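Local coordinates for L-threonine-O-3-phosphate decarboxylase (Porphyromonas gingivalis, PDB 3FKD), which probably decarboxylates L-threonine O-3-phosphate with the help of a bound pyridoxal 5'-phosphate cofactor, at residues A[31-36]-A[244-249]; A[38-43]-A[232-237]; A[95-100]-A[311-316]; A[114-117]-A[121-124]; A[294-299]-A[329-334]. All coordinates share one frame; numbering follows the deposited sequence.

Contact 5 is the buried one of the five: two helices beside the five-stranded sheet meet through a selenomethionine, an aromatic ring and an alanine. Contact 2 and contact 4 are surface contacts with more polar chemistry, a carboxylate over an amide in one and a tyrosine hydroxyl on a carbonyl in the other. Contacts 1 and 3 are partly buried and rest mainly on carbon-carbon packing. Contacts 1 and 2 share helix 31-39 and touch each other, with H36 reaching E234. Contacts 3 and 4 use neighbouring strands of the seven-stranded sheet, 91-96 and 112-117, and lie across the chain's centre from contacts 1 and 2.

Contact 1 (A[31-36]-A[244-249]); sequences DHLEKH and AQFTLP
H32 and Q245 cross at about a right angle, the amide plane standing 84° to the imidazole. It is the amide nitrogen that arrives first: Q245 NE2 lies 3.1 Å from H32 CB, so the meeting is with the root of the histidine, and the imidazole itself runs on away from the loop. Q245 gets this far because it is stretched out, CG anti to the backbone N (chi1 -178°) and the rest of the chain extended.

One residue further along, F246 reaches the helix with the end of its ring, CZ standing 3.6 Å from L33 CB. The two loop side chains also support each other, since Q245 CG lies 3.9 Å above one face of the F246 ring, offset toward the rim. Helix 230-241 fills in beside them: F238 touches both L33 and Q245, and I239 meets F246. On another side of helix 31-39, E34 makes a salt bridge to R45 of the second subunit.

The loop holds its shape through T247 N bonding to A244 O at 3.1 Å, which closes a type I beta turn in the link between helices 230-241 and 250-266.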
# COMPACT_ATOMS: atom_id res chain seq x y z
N ASP A 31 4.68 -3.21 23.81
CA ASP A 31 5.09 -1.94 24.43
C ASP A 31 6.38 -1.49 23.77
O ASP A 31 6.52 -0.32 23.42
CB ASP A 31 5.29 -2.05 25.97
CG ASP A 31 4.01 -2.48 26.73
OD1 ASP A 31 2.87 -2.10 26.33
OD2 ASP A 31 4.16 -3.21 27.75
N HIS A 32 7.30 -2.43 23.58
CA HIS A 32 8.61 -2.05 23.08
C HIS A 32 8.69 -1.80 21.58
O HIS A 32 9.39 -0.89 21.14
CB HIS A 32 9.67 -3.00 23.61
CG HIS A 32 9.78 -2.92 25.09
ND1 HIS A 32 9.07 -3.76 25.92
CD2 HIS A 32 10.41 -2.03 25.88
CE1 HIS A 32 9.30 -3.42 27.18
NE2 HIS A 32 10.12 -2.37 27.18
N LEU A 33 7.96 -2.59 20.79
CA LEU A 33 7.80 -2.22 19.42
C LEU A 33 7.21 -0.80 19.37
O LEU A 33 7.69 0.06 18.65
CB LEU A 33 6.90 -3.22 18.70
CG LEU A 33 6.38 -2.77 17.33
CD1 LEU A 33 7.53 -2.44 16.41
CD2 LEU A 33 5.49 -3.81 16.70
N GLU A 34 6.16 -0.54 20.13
CA GLU A 34 5.46 0.73 20.01
C GLU A 34 6.26 1.93 20.52
O GLU A 34 6.20 2.99 19.96
CB GLU A 34 4.09 0.65 20.68
CG GLU A 34 3.11 -0.19 19.90
CD GLU A 34 1.73 -0.19 20.50
OE1 GLU A 34 1.60 0.29 21.66
OE2 GLU A 34 0.79 -0.67 19.83
N LYS A 35 6.97 1.77 21.62
CA LYS A 35 7.89 2.77 22.06
C LYS A 35 8.90 3.07 20.94
O LYS A 35 9.20 4.24 20.68
CB LYS A 35 8.60 2.32 23.34
CG LYS A 35 9.69 3.28 23.80
CD LYS A 35 9.20 4.73 23.71
CE LYS A 35 9.65 5.55 24.93
NZ LYS A 35 9.34 4.84 26.22
N HIS A 36 9.41 2.03 20.28
CA HIS A 36 10.34 2.21 19.16
C HIS A 36 9.81 3.10 18.00
O HIS A 36 10.52 3.96 17.51
CB HIS A 36 10.87 0.86 18.63
CG HIS A 36 11.94 1.00 17.58
ND1 HIS A 36 13.25 1.32 17.89
CD2 HIS A 36 11.89 0.89 16.23
CE1 HIS A 36 13.96 1.38 16.78
NE2 HIS A 36 13.16 1.12 15.76
N ALA A 244 13.67 -13.21 19.79
CA ALA A 244 13.10 -13.63 21.07
C ALA A 244 11.88 -12.82 21.53
O ALA A 244 10.84 -13.37 21.91
CB ALA A 244 14.19 -13.69 22.18
N GLN A 245 12.01 -11.50 21.53
CA GLN A 245 10.92 -10.66 22.01
C GLN A 245 9.61 -10.90 21.24
O GLN A 245 8.51 -10.72 21.76
CB GLN A 245 11.34 -9.20 21.89
CG GLN A 245 10.33 -8.24 22.40
CD GLN A 245 10.83 -6.84 22.35
OE1 GLN A 245 12.05 -6.60 22.24
NE2 GLN A 245 9.92 -5.89 22.44
N PHE A 246 9.73 -11.30 19.99
CA PHE A 246 8.54 -11.39 19.20
C PHE A 246 8.16 -12.82 18.88
O PHE A 246 7.30 -13.06 18.07
CB PHE A 246 8.63 -10.47 17.96
CG PHE A 246 8.67 -9.01 18.32
CD1 PHE A 246 7.52 -8.35 18.70
CD2 PHE A 246 9.89 -8.31 18.32
CE1 PHE A 246 7.57 -7.00 19.06
CE2 PHE A 246 9.93 -6.99 18.66
CZ PHE A 246 8.76 -6.33 19.03
N THR A 247 8.84 -13.74 19.53
CA THR A 247 8.50 -15.16 19.47
C THR A 247 7.12 -15.45 20.09
O THR A 247 6.77 -14.92 21.15
CB THR A 247 9.56 -15.97 20.18
OG1 THR A 247 10.75 -15.96 19.38
CG2 THR A 247 9.07 -17.43 20.46
N LEU A 248 6.34 -16.27 19.42
CA LEU A 248 4.94 -16.43 19.78
C LEU A 248 4.77 -17.65 20.69
O LEU A 248 5.36 -18.69 20.41
CB LEU A 248 4.14 -16.61 18.48
CG LEU A 248 2.63 -16.53 18.38
CD1 LEU A 248 2.34 -16.73 16.91
CD2 LEU A 248 1.93 -17.61 19.24
N PRO A 249 3.97 -17.54 21.76
CA PRO A 249 3.84 -18.70 22.65
C PRO A 249 2.89 -19.73 22.06
O PRO A 249 1.73 -19.80 22.49
CB PRO A 249 3.23 -18.11 23.93
CG PRO A 249 2.73 -16.74 23.57
CD PRO A 249 3.00 -16.49 22.10

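Contact 2 (A[38-43]-A[232-237]); sequences VENLNC and AIEAAK
The amide of N40 carries the carboxylate of E234 on one face: E234 OE2 sits almost directly above N40 CG, 3.1 Å away, with the two planes 48° apart. N40 ND2 gives its hydrogen bond to the backbone oxygen of H36. The carboxylate has N40 CB on one side, 3.4 Å from OE2, while H36 NE2 approaches OE2 from the other side in a weak hydrogen bond, and H36 may thereby help to steady the negative charge of E234. N40 ND2 is 3.2 Å from E234 OE2, yet this is no hydrogen bond, because an oxygen above the amide face is badly placed for N-H groups that point along its plane.

N40 is the first residue to leave helical geometry at the end of helix 31-39, and its side chain folds back to the carbonyl of H36 one turn earlier. The chain then goes on into a 3-10 segment, with C43 N bonded to N40 O at 3.1 Å. Helix 230-241 lies alongside, and A235 packs on L33 and L37 of helix 31-39, giving the two helices an apolar seam next to this polar pair. The far side of the 38-43 segment faces the dimer partner, with V38 packing on L41 of the second subunit and L41 on its E34.

E234 leaves its helix with CG anti to the backbone N and then bends at chi2 (70°), which swings the carboxylate across toward N40.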
# COMPACT_ATOMS: atom_id res chain seq x y z
N VAL A 38 7.58 5.40 18.32
CA VAL A 38 7.38 6.72 18.90
C VAL A 38 8.72 7.46 18.82
O VAL A 38 8.79 8.66 18.50
CB VAL A 38 6.86 6.58 20.34
CG1 VAL A 38 6.80 7.93 21.02
CG2 VAL A 38 5.47 5.93 20.33
N GLU A 39 9.78 6.72 19.08
CA GLU A 39 11.13 7.27 19.01
C GLU A 39 11.55 7.66 17.58
O GLU A 39 12.21 8.69 17.38
CB GLU A 39 12.12 6.31 19.69
CG GLU A 39 11.97 6.28 21.22
CD GLU A 39 12.75 5.17 21.89
OE1 GLU A 39 13.46 4.43 21.17
OE2 GLU A 39 12.65 5.03 23.13
N ASN A 40 11.16 6.85 16.60
CA ASN A 40 11.52 7.10 15.21
C ASN A 40 10.38 7.61 14.37
O ASN A 40 10.32 7.37 13.16
CB ASN A 40 12.11 5.85 14.57
CG ASN A 40 13.33 5.37 15.32
OD1 ASN A 40 14.46 5.82 15.05
ND2 ASN A 40 13.11 4.48 16.30
N LEU A 41 9.49 8.36 15.01
CA LEU A 41 8.33 8.90 14.34
C LEU A 41 8.64 9.86 13.19
O LEU A 41 7.85 9.98 12.25
CB LEU A 41 7.36 9.52 15.32
CG LEU A 41 5.95 9.55 14.70
CD1 LEU A 41 5.43 8.16 14.27
CD2 LEU A 41 4.96 10.25 15.61
N ASN A 42 9.77 10.55 13.25
CA ASN A 42 10.16 11.44 12.18
C ASN A 42 10.34 10.76 10.82
O ASN A 42 10.34 11.45 9.79
CB ASN A 42 11.41 12.19 12.54
CG ASN A 42 11.17 13.21 13.59
OD1 ASN A 42 10.02 13.58 13.86
ND2 ASN A 42 12.26 13.70 14.21
N CYS A 43 10.46 9.43 10.80
CA CYS A 43 10.51 8.71 9.53
C CYS A 43 9.30 9.03 8.62
O CYS A 43 9.42 8.87 7.41
CB CYS A 43 10.62 7.21 9.75
SG CYS A 43 9.05 6.37 10.15
N ALA A 232 6.24 1.15 8.75
CA ALA A 232 6.19 -0.30 8.59
C ALA A 232 7.58 -0.87 8.43
O ALA A 232 7.89 -1.93 8.99
CB ALA A 232 5.27 -0.74 7.41
N ILE A 233 8.41 -0.18 7.66
CA ILE A 233 9.78 -0.63 7.43
C ILE A 233 10.49 -0.69 8.79
O ILE A 233 11.24 -1.61 9.09
CB ILE A 233 10.56 0.29 6.38
CG1 ILE A 233 10.33 -0.22 4.94
CG2 ILE A 233 12.03 0.25 6.62
CD1 ILE A 233 10.26 0.88 3.86
N GLU A 234 10.15 0.30 9.61
CA GLU A 234 10.76 0.53 10.90
C GLU A 234 10.30 -0.53 11.94
O GLU A 234 11.11 -1.05 12.70
CB GLU A 234 10.44 1.96 11.32
CG GLU A 234 11.06 2.41 12.59
CD GLU A 234 12.59 2.61 12.54
OE1 GLU A 234 13.18 2.57 11.45
OE2 GLU A 234 13.19 2.82 13.62
N ALA A 235 9.01 -0.86 11.93
CA ALA A 235 8.48 -1.92 12.77
C ALA A 235 9.13 -3.25 12.44
O ALA A 235 9.56 -3.99 13.33
CB ALA A 235 6.97 -2.02 12.63
N ALA A 236 9.19 -3.56 11.15
CA ALA A 236 9.79 -4.82 10.71
C ALA A 236 11.25 -4.98 11.10
O ALA A 236 11.66 -6.05 11.56
CB ALA A 236 9.61 -5.03 9.19
N LYS A 237 12.03 -3.92 10.90
CA LYS A 237 13.44 -3.89 11.29
C LYS A 237 13.63 -4.24 12.77
O LYS A 237 14.52 -5.01 13.14
CB LYS A 237 14.05 -2.51 11.00
CG LYS A 237 14.71 -2.43 9.66
CD LYS A 237 14.96 -1.00 9.24
CE LYS A 237 15.46 -0.92 7.78
NZ LYS A 237 15.58 0.45 7.28

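Contact 3 (A[95-100]-A[311-316]); sequences AIPSFA and RGLDES
At the close of strand 91-96 the chain turns through a cis peptide bond before P97, and there the backbones come nearest, P97 CA lying 5.3 Å from R311 CA. The carbonyl of R311 points into this corner, its O 3.4 Å from P97 CB.

Among the side chains, I96 packs on R311 and P97 on L313. I96 CG2 lies 3.8 Å from R311 CB, with the arginine's aliphatic stem passing obliquely across it. Chi1 of 44° puts I96 CG1 between its backbone N and carbonyl carbon, and from there CD1 comes within 4.0 Å of R311 CD. P97 offers CG to L313 CD2 at 3.7 Å, the two side chains crossing at about a right angle. Between R311 and L313, G312 takes backbone angles, phi 94°, that suit a residue with no side chain.

Hydrogen bonds lie within each segment. S98 OG hands one of 2.7 Å to A95 O, in the carbonyl plane. D314 OD1 accepts from both S316 N and S316 OG, the former closing an Asx turn. Outside, the R311 guanidinium forms a salt bridge with E103.

The contact links the seven-stranded sheet to a loop of the five-stranded one. Its chemistry is van der Waals packing of carbon on carbon and on one carbonyl, implying that shape more than directed bonds sets the fit here.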
# COMPACT_ATOMS: atom_id res chain seq x y z
N ALA A 95 -7.20 -24.26 -3.45
CA ALA A 95 -7.93 -25.03 -2.45
C ALA A 95 -8.93 -24.13 -1.71
O ALA A 95 -8.65 -22.99 -1.45
CB ALA A 95 -6.98 -25.69 -1.49
N ILE A 96 -10.11 -24.66 -1.43
CA ILE A 96 -11.12 -23.93 -0.68
C ILE A 96 -11.66 -24.81 0.46
O ILE A 96 -11.56 -26.05 0.42
CB ILE A 96 -12.29 -23.52 -1.59
CG1 ILE A 96 -12.68 -24.68 -2.50
CG2 ILE A 96 -11.93 -22.31 -2.43
CD1 ILE A 96 -14.08 -24.60 -3.07
N PRO A 97 -12.21 -24.19 1.52
CA PRO A 97 -12.20 -22.73 1.65
C PRO A 97 -10.77 -22.21 1.87
O PRO A 97 -9.87 -22.99 2.23
CB PRO A 97 -13.05 -22.48 2.90
CG PRO A 97 -13.27 -23.83 3.55
CD PRO A 97 -12.61 -24.89 2.75
N SER A 98 -10.59 -20.91 1.65
CA SER A 98 -9.30 -20.23 1.82
C SER A 98 -9.47 -18.72 1.83
O SER A 98 -10.54 -18.21 1.52
CB SER A 98 -8.33 -20.64 0.72
OG SER A 98 -8.94 -20.49 -0.56
N PHE A 99 -8.42 -18.00 2.21
CA PHE A 99 -8.41 -16.53 2.15
C PHE A 99 -8.94 -16.03 0.79
O PHE A 99 -8.39 -16.36 -0.25
CB PHE A 99 -6.96 -16.04 2.42
CG PHE A 99 -6.84 -14.57 2.65
CD1 PHE A 99 -7.65 -13.92 3.58
CD2 PHE A 99 -5.89 -13.84 1.99
CE1 PHE A 99 -7.52 -12.57 3.81
CE2 PHE A 99 -5.77 -12.47 2.21
CZ PHE A 99 -6.58 -11.85 3.10
N ALA A 100 -9.99 -15.22 0.79
CA ALA A 100 -10.74 -14.88 -0.43
C ALA A 100 -9.87 -14.11 -1.42
O ALA A 100 -10.19 -13.95 -2.62
CB ALA A 100 -12.00 -14.07 -0.08
N ARG A 311 -15.89 -19.50 0.09
CA ARG A 311 -16.23 -20.49 -0.89
C ARG A 311 -16.24 -21.88 -0.28
O ARG A 311 -15.25 -22.34 0.31
CB ARG A 311 -15.24 -20.45 -2.04
CG ARG A 311 -15.93 -20.28 -3.37
CD ARG A 311 -15.17 -21.01 -4.47
NE ARG A 311 -15.31 -20.44 -5.82
CZ ARG A 311 -15.90 -19.28 -6.13
NH1 ARG A 311 -16.45 -18.52 -5.19
NH2 ARG A 311 -15.91 -18.88 -7.40
N GLY A 312 -17.38 -22.56 -0.38
CA GLY A 312 -17.47 -23.90 0.17
C GLY A 312 -18.03 -24.03 1.57
O GLY A 312 -18.06 -25.15 2.13
N LEU A 313 -18.47 -22.92 2.15
CA LEU A 313 -19.17 -22.93 3.43
C LEU A 313 -20.49 -22.20 3.30
O LEU A 313 -20.60 -21.27 2.51
CB LEU A 313 -18.32 -22.27 4.53
CG LEU A 313 -16.84 -22.66 4.59
CD1 LEU A 313 -16.15 -21.93 5.72
CD2 LEU A 313 -16.71 -24.19 4.73
N ASP A 314 -21.51 -22.61 4.06
CA ASP A 314 -22.79 -21.90 4.03
C ASP A 314 -22.98 -21.06 5.32
O ASP A 314 -22.01 -20.75 6.00
CB ASP A 314 -23.95 -22.89 3.79
CG ASP A 314 -24.03 -23.97 4.86
OD1 ASP A 314 -23.21 -23.94 5.80
OD2 ASP A 314 -24.92 -24.83 4.77
N GLU A 315 -24.22 -20.71 5.66
CA GLU A 315 -24.51 -19.85 6.82
C GLU A 315 -24.47 -20.58 8.16
O GLU A 315 -24.78 -19.99 9.20
CB GLU A 315 -25.88 -19.17 6.67
CG GLU A 315 -26.07 -18.36 5.39
N SER A 316 -24.08 -21.84 8.16
CA SER A 316 -23.98 -22.56 9.42
C SER A 316 -22.58 -22.46 10.03
O SER A 316 -22.37 -22.93 11.14
CB SER A 316 -24.36 -24.03 9.22
OG SER A 316 -23.46 -24.68 8.35

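Contact 4 (A[114-117]-A[121-124]); sequences CFYP and DIGE
Y116 OH gives a 3.0 Å hydrogen bond to D121 O, tying strand 112-117, the outermost strand within this chain of the seven-stranded sheet, to the turn that follows it. That turn is an Asx turn: D121 OD1 takes a 2.8 Å hydrogen bond from G123 N, the carboxylate reaching forward to the backbone of the 3-10 segment 122-123. The amide nitrogen comes from above the carboxylate plane, yet the N-H itself points well at OD1, at 156°. The tyrosine hydroxyl likewise arrives from above the carbonyl, 53° out of its plane, and so misses the lone-pair directions.

Y116 can reach this carbonyl because its CG is anti to the backbone N (chi1 -167°), which sends the phenol from the strand toward the turn. On the way the Y116 and I122 side chains cross at about a right angle, Y116 CD1 lying 3.7 Å from I122 CG2. Beyond the hydroxyl, E124 OE1 stands 3.9 Å from Y116 OH, a loose approach.

I122 is buried, with L146 of a loop and L154 of helix 148-157 packing around it. E150 of that helix brings its OE2 close to D121 OD1, a crowding of like charges that may favour a proton on one of the two. P117 CD, of the next residue, sits 3.2 Å above one face of the Y116 ring, offset toward the rim.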
# COMPACT_ATOMS: atom_id res chain seq x y z
N CYS A 114 -9.50 -22.98 -11.03
CA CYS A 114 -9.99 -24.28 -10.60
C CYS A 114 -10.07 -24.44 -9.08
O CYS A 114 -9.09 -24.18 -8.35
CB CYS A 114 -9.06 -25.37 -11.10
SG CYS A 114 -9.01 -25.55 -12.85
N PHE A 115 -11.19 -24.93 -8.58
CA PHE A 115 -11.27 -25.14 -7.16
C PHE A 115 -10.97 -26.58 -6.75
O PHE A 115 -10.91 -27.48 -7.57
CB PHE A 115 -12.58 -24.60 -6.60
CG PHE A 115 -12.69 -23.11 -6.73
CD1 PHE A 115 -12.02 -22.28 -5.83
CD2 PHE A 115 -13.42 -22.54 -7.76
CE1 PHE A 115 -12.09 -20.94 -5.92
CE2 PHE A 115 -13.48 -21.18 -7.88
CZ PHE A 115 -12.80 -20.37 -6.95
N TYR A 116 -10.72 -26.76 -5.46
CA TYR A 116 -10.34 -28.05 -4.93
C TYR A 116 -10.41 -28.02 -3.40
O TYR A 116 -9.95 -27.08 -2.76
CB TYR A 116 -8.94 -28.43 -5.41
CG TYR A 116 -8.66 -29.88 -5.14
CD1 TYR A 116 -8.09 -30.28 -3.94
CD2 TYR A 116 -9.04 -30.86 -6.07
CE1 TYR A 116 -7.88 -31.64 -3.67
CE2 TYR A 116 -8.83 -32.20 -5.82
CZ TYR A 116 -8.24 -32.59 -4.62
OH TYR A 116 -8.02 -33.92 -4.36
N PRO A 117 -10.99 -29.07 -2.82
CA PRO A 117 -11.29 -29.14 -1.38
C PRO A 117 -10.04 -29.28 -0.50
O PRO A 117 -9.28 -30.22 -0.69
CB PRO A 117 -12.16 -30.40 -1.25
CG PRO A 117 -12.51 -30.82 -2.63
CD PRO A 117 -11.38 -30.31 -3.51
N ASP A 121 -7.05 -34.74 -0.32
CA ASP A 121 -5.60 -34.65 -0.42
C ASP A 121 -5.26 -33.92 -1.69
O ASP A 121 -5.55 -34.41 -2.79
CB ASP A 121 -4.98 -36.04 -0.42
CG ASP A 121 -3.48 -36.02 -0.54
OD1 ASP A 121 -2.90 -34.91 -0.52
OD2 ASP A 121 -2.87 -37.10 -0.65
N ILE A 122 -4.66 -32.74 -1.55
CA ILE A 122 -4.30 -31.96 -2.70
C ILE A 122 -3.23 -32.66 -3.55
O ILE A 122 -3.09 -32.38 -4.75
CB ILE A 122 -3.87 -30.56 -2.28
CG1 ILE A 122 -2.98 -30.65 -1.04
CG2 ILE A 122 -5.10 -29.74 -1.90
CD1 ILE A 122 -1.60 -31.19 -1.31
N GLY A 123 -2.52 -33.59 -2.93
CA GLY A 123 -1.43 -34.29 -3.59
C GLY A 123 -1.92 -35.13 -4.75
O GLY A 123 -1.15 -35.74 -5.49
N GLU A 124 -3.23 -35.10 -4.94
CA GLU A 124 -3.95 -36.07 -5.71
C GLU A 124 -5.07 -35.34 -6.48
O GLU A 124 -6.06 -35.93 -6.88
CB GLU A 124 -4.50 -37.07 -4.71
CG GLU A 124 -5.24 -38.24 -5.20
CD GLU A 124 -6.33 -38.53 -4.23
OE1 GLU A 124 -6.71 -37.54 -3.56
OE2 GLU A 124 -6.80 -39.69 -4.11

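Contact 5 (A[294-299]-A[329-334]); sequences KYMLEE and QLFIKA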
# COMPACT_ATOMS: atom_id res chain seq x y z
N LYS A 294 -24.58 -11.77 15.78
CA LYS A 294 -25.32 -10.62 16.27
C LYS A 294 -25.63 -10.72 17.78
O LYS A 294 -25.59 -9.72 18.51
CB LYS A 294 -26.61 -10.51 15.46
CG LYS A 294 -27.50 -9.41 15.90
CD LYS A 294 -28.97 -9.82 15.79
CE LYS A 294 -29.87 -8.61 15.68
NZ LYS A 294 -29.83 -8.08 14.29
N TYR A 295 -25.94 -11.93 18.23
CA TYR A 295 -26.25 -12.23 19.63
C TYR A 295 -25.00 -12.08 20.54
O TYR A 295 -24.99 -11.27 21.47
CB TYR A 295 -26.75 -13.67 19.67
CG TYR A 295 -27.02 -14.23 21.04
CD1 TYR A 295 -28.28 -14.07 21.63
CD2 TYR A 295 -26.05 -14.96 21.72
CE1 TYR A 295 -28.56 -14.59 22.88
CE2 TYR A 295 -26.32 -15.49 22.98
CZ TYR A 295 -27.59 -15.30 23.55
OH TYR A 295 -27.89 -15.80 24.79
N MSE A 296 -23.98 -12.88 20.26
CA MSE A 296 -22.69 -12.78 20.88
C MSE A 296 -22.18 -11.33 20.98
O MSE A 296 -21.61 -10.93 21.98
CB MSE A 296 -21.71 -13.65 20.10
CG MSE A 296 -22.12 -15.10 20.03
SE MSE A 296 -22.15 -15.96 21.82
CE MSE A 296 -20.20 -16.16 22.06
N LEU A 297 -22.43 -10.53 19.94
CA LEU A 297 -22.01 -9.14 19.95
C LEU A 297 -22.92 -8.29 20.83
O LEU A 297 -22.47 -7.67 21.79
CB LEU A 297 -21.91 -8.55 18.54
CG LEU A 297 -21.30 -7.14 18.58
CD1 LEU A 297 -19.86 -7.19 19.05
CD2 LEU A 297 -21.40 -6.42 17.28
N GLU A 298 -24.21 -8.28 20.53
CA GLU A 298 -25.17 -7.51 21.32
C GLU A 298 -25.39 -8.00 22.75
O GLU A 298 -25.34 -7.20 23.69
CB GLU A 298 -26.48 -7.39 20.55
CG GLU A 298 -26.23 -6.62 19.27
CD GLU A 298 -27.31 -6.83 18.21
OE1 GLU A 298 -28.39 -7.42 18.52
OE2 GLU A 298 -27.05 -6.39 17.05
N GLU A 299 -25.61 -9.29 22.94
CA GLU A 299 -25.87 -9.80 24.28
C GLU A 299 -24.60 -9.92 25.11
O GLU A 299 -24.58 -9.59 26.29
CB GLU A 299 -26.57 -11.17 24.22
CG GLU A 299 -27.96 -11.09 23.69
CD GLU A 299 -28.69 -9.85 24.18
OE1 GLU A 299 -28.78 -9.65 25.43
OE2 GLU A 299 -29.17 -9.07 23.31
N GLN A 329 -13.79 -19.60 28.45
CA GLN A 329 -14.77 -20.17 29.36
C GLN A 329 -16.07 -19.37 29.21
O GLN A 329 -17.15 -19.91 28.97
CB GLN A 329 -14.23 -20.16 30.79
CG GLN A 329 -15.05 -20.98 31.81
CD GLN A 329 -14.93 -22.51 31.62
OE1 GLN A 329 -14.61 -22.99 30.52
NE2 GLN A 329 -15.20 -23.27 32.70
N LEU A 330 -15.94 -18.06 29.30
CA LEU A 330 -17.07 -17.16 29.23
C LEU A 330 -17.74 -17.11 27.84
O LEU A 330 -18.89 -16.67 27.71
CB LEU A 330 -16.60 -15.79 29.65
CG LEU A 330 -17.61 -14.66 29.61
CD1 LEU A 330 -18.94 -15.15 30.18
CD2 LEU A 330 -17.02 -13.47 30.39
N PHE A 331 -17.04 -17.57 26.81
CA PHE A 331 -17.63 -17.65 25.49
C PHE A 331 -18.49 -18.91 25.38
O PHE A 331 -19.49 -18.94 24.66
CB PHE A 331 -16.54 -17.63 24.42
CG PHE A 331 -16.99 -18.04 23.06
CD1 PHE A 331 -17.04 -17.13 22.03
CD2 PHE A 331 -17.36 -19.35 22.81
CE1 PHE A 331 -17.45 -17.53 20.76
CE2 PHE A 331 -17.79 -19.75 21.56
CZ PHE A 331 -17.83 -18.84 20.53
N ILE A 332 -18.10 -19.95 26.11
CA ILE A 332 -18.89 -21.18 26.17
C ILE A 332 -20.30 -20.99 26.80
O ILE A 332 -21.26 -21.58 26.34
CB ILE A 332 -18.14 -22.26 26.94
CG1 ILE A 332 -16.85 -22.61 26.22
CG2 ILE A 332 -19.04 -23.51 27.12
CD1 ILE A 332 -17.05 -23.68 25.22
N LYS A 333 -20.41 -20.18 27.85
CA LYS A 333 -21.72 -19.86 28.39
C LYS A 333 -22.48 -19.02 27.38
O LYS A 333 -23.61 -19.33 27.02
CB LYS A 333 -21.58 -19.13 29.72
CG LYS A 333 -20.72 -19.92 30.67
CD LYS A 333 -20.95 -19.58 32.14
CE LYS A 333 -20.31 -20.65 33.03
NZ LYS A 333 -19.82 -20.12 34.35
N ALA A 334 -21.84 -17.96 26.91
CA ALA A 334 -22.42 -17.11 25.90
C ALA A 334 -23.09 -17.98 24.84
O ALA A 334 -24.23 -17.76 24.47
CB ALA A 334 -21.36 -16.23 25.28
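M296, a selenomethionine in this model, puts its terminal methyl over one face of the F331 ring. This is a CH-pi contact: CE lies 3.6 Å from the ring centroid, 27° off the normal. It stands toward the rim, touching CD1 and CE1 of F331 at 3.3 Å each. The selenium adds a looser Met-aromatic contact, SE being 5.3 Å from the same centroid. Two successive bends, at chi2 and chi3 (-64° and -76°), curl the side chain so that the methyl, and not the selenium, meets the ring first.

Plain apolar packing comes from A334, whose CB nestles against the same curl, 3.4 Å from M296 CE and 3.6 Å from M296 SE. The methyl of M296 is thus caught between the aromatic face and the alanine, one helical turn apart on helix 325-339.

The remaining touch is polar on one side. A334 O lies at the edge of the Y295 ring, in its plane, 3.4 Å from CE2. An aromatic C-H so placed points its slight positive charge at the carbonyl. E299 CB sits over the centre of one face of this ring, and F338 meets it edge-to-face.

The two helices, 289-298 and 325-339, are steeply inclined, with the axes of their short segments 11.2 Å apart. M302 of strand 302-306 touches M296, F331 and A334 alike, while F260 of helix 250-266 meets F331 edge-to-face, so strand 302-306 packs against both helices here, and helix 250-266 meets the F331 side.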